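Local coordinates for putative CRISPR-associated endoribonuclease-like protein Cas6 (Pyrococcus furiosus, PDB 3UFC) that binds CRISPR RNA as a Cas6-family protein of antiviral defence and probably hydrolyses ester bonds, at residues Y22-E25 against L26-I30. Residues are numbered along the deposited sequence; the frame is centred on the assembly and turned at random.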
# COMPACT_ATOMS: atom_id res chain seq x y z
N TYR A 22 -3.42 -2.71 -12.10
CA TYR A 22 -4.80 -2.65 -11.61
C TYR A 22 -5.02 -1.74 -10.41
O TYR A 22 -6.15 -1.63 -9.92
CB TYR A 22 -5.26 -4.07 -11.25
CG TYR A 22 -4.33 -4.76 -10.28
CD1 TYR A 22 -4.30 -4.40 -8.93
CD2 TYR A 22 -3.42 -5.72 -10.72
CE1 TYR A 22 -3.39 -4.98 -8.04
CE2 TYR A 22 -2.51 -6.30 -9.85
CZ TYR A 22 -2.50 -5.93 -8.51
OH TYR A 22 -1.57 -6.50 -7.66
N ASN A 23 -3.97 -1.08 -9.94
CA ASN A 23 -4.10 -0.23 -8.75
C ASN A 23 -5.28 0.73 -8.69
O ASN A 23 -6.05 0.69 -7.74
CB ASN A 23 -2.81 0.53 -8.49
CG ASN A 23 -1.74 -0.34 -7.89
OD1 ASN A 23 -1.14 -1.17 -8.58
ND2 ASN A 23 -1.52 -0.20 -6.59
N TYR A 24 -5.44 1.58 -9.69
CA TYR A 24 -6.54 2.54 -9.64
C TYR A 24 -7.91 1.88 -9.67
O TYR A 24 -8.84 2.34 -9.00
CB TYR A 24 -6.45 3.55 -10.79
CG TYR A 24 -7.37 4.72 -10.60
CD1 TYR A 24 -7.16 5.64 -9.57
CD2 TYR A 24 -8.47 4.92 -11.43
CE1 TYR A 24 -8.02 6.72 -9.37
CE2 TYR A 24 -9.33 6.00 -11.25
CZ TYR A 24 -9.10 6.89 -10.21
OH TYR A 24 -9.95 7.96 -10.03
N GLU A 25 -8.04 0.80 -10.44
CA GLU A 25 -9.31 0.09 -10.54
C GLU A 25 -9.66 -0.57 -9.20
O GLU A 25 -10.81 -0.53 -8.75
CB GLU A 25 -9.24 -0.98 -11.63
CG GLU A 25 -10.58 -1.66 -11.89
CD GLU A 25 -10.53 -2.67 -13.03
OE1 GLU A 25 -11.61 -3.17 -13.41
OE2 GLU A 25 -9.43 -2.96 -13.53
N LEU A 26 -8.66 -1.17 -8.56
CA LEU A 26 -8.87 -1.83 -7.26
C LEU A 26 -9.21 -0.77 -6.21
O LEU A 26 -10.17 -0.91 -5.45
CB LEU A 26 -7.60 -2.60 -6.87
CG LEU A 26 -7.60 -3.33 -5.52
CD1 LEU A 26 -8.85 -4.19 -5.39
CD2 LEU A 26 -6.34 -4.19 -5.43
N TYR A 27 -8.41 0.29 -6.17
CA TYR A 27 -8.61 1.41 -5.26
C TYR A 27 -10.04 1.95 -5.37
O TYR A 27 -10.72 2.15 -4.37
CB TYR A 27 -7.61 2.52 -5.61
CG TYR A 27 -7.99 3.91 -5.14
CD1 TYR A 27 -7.92 4.26 -3.79
CD2 TYR A 27 -8.38 4.89 -6.06
CE1 TYR A 27 -8.21 5.56 -3.37
CE2 TYR A 27 -8.67 6.19 -5.64
CZ TYR A 27 -8.58 6.52 -4.30
OH TYR A 27 -8.83 7.81 -3.90
N SER A 28 -10.46 2.19 -6.61
CA SER A 28 -11.80 2.72 -6.88
C SER A 28 -12.91 1.84 -6.32
O SER A 28 -13.85 2.34 -5.71
CB SER A 28 -11.99 2.89 -8.40
OG SER A 28 -11.02 3.78 -8.94
N GLN A 29 -12.80 0.54 -6.53
CA GLN A 29 -13.81 -0.39 -6.05
C GLN A 29 -13.88 -0.43 -4.53
O GLN A 29 -14.97 -0.47 -3.95
CB GLN A 29 -13.56 -1.78 -6.61
CG GLN A 29 -13.73 -1.84 -8.13
CD GLN A 29 -13.32 -3.18 -8.70
OE1 GLN A 29 -14.06 -4.16 -8.61
NE2 GLN A 29 -12.13 -3.23 -9.29
N ILE A 30 -12.73 -0.40 -3.87
CA ILE A 30 -12.71 -0.42 -2.41
C ILE A 30 -13.40 0.84 -1.89
O ILE A 30 -14.25 0.78 -1.00
CB ILE A 30 -11.26 -0.48 -1.86
CG1 ILE A 30 -10.59 -1.78 -2.30
CG2 ILE A 30 -11.26 -0.37 -0.34
CD1 ILE A 30 -9.09 -1.87 -1.99
O HOH W 1 -11.82 6.79 -8.01
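Tyr24 and Ser28, one turn apart at the start of helix 23-37, share a carbonyl. Tyr24 O accepts the amide of Ser28 in the usual i to i+4 manner, and Ser28 OG also gives its proton to this oxygen at 2.6 Å. The two donors arrive from opposite faces of the carbonyl plane. A serine suits this place because its hydroxyl lies beside its own backbone N (chi1 -60°), close enough to turn back onto the preceding turn. The same OG sits over one face of the Tyr24 ring, offset toward the rim, 3.6 Å from Tyr24 CE2. A water joins the polar ends, lying 3.0 Å from Tyr24 OH and donating to Ser28 OG.

Gln29 likewise gives Glu25 O a second donor, but from its side-chain amide, long enough to come back one turn. Beside the backbone bond from Gln29 N, Gln29 NE2 reaches Glu25 O from above the carbonyl plane, away from its lone pairs, at 3.1 Å. The extended Glu25 and Gln29 side chains run side by side. NE2 also bonds to Lys103 O on edge strand 101-104, and Glu25 OE2 to Gly105 N just beyond its end.

Two apolar contacts accompany these bonds. Tyr24 CD1 meets Tyr27 CD2 at 3.8 Å, the rings inclined at 41°. The branched end of Leu26 puts CD2 4.0 Å from Tyr22 CE1 while the side chain packs on Phe54 and Phe102 of the N-terminal sheet; Tyr22 pairs this apolar ring with a hydroxyl bonded to Ile57 N.

Tyr22, Leu26 and Tyr27 thus pack against the sheet, and Tyr24 O and Glu25 O are each gripped twice, which should restrain the Ser28 and Gln29 rotamers; Gln29 NE2, bonded to both Glu25 O and Lys103 O, ties helix to strand.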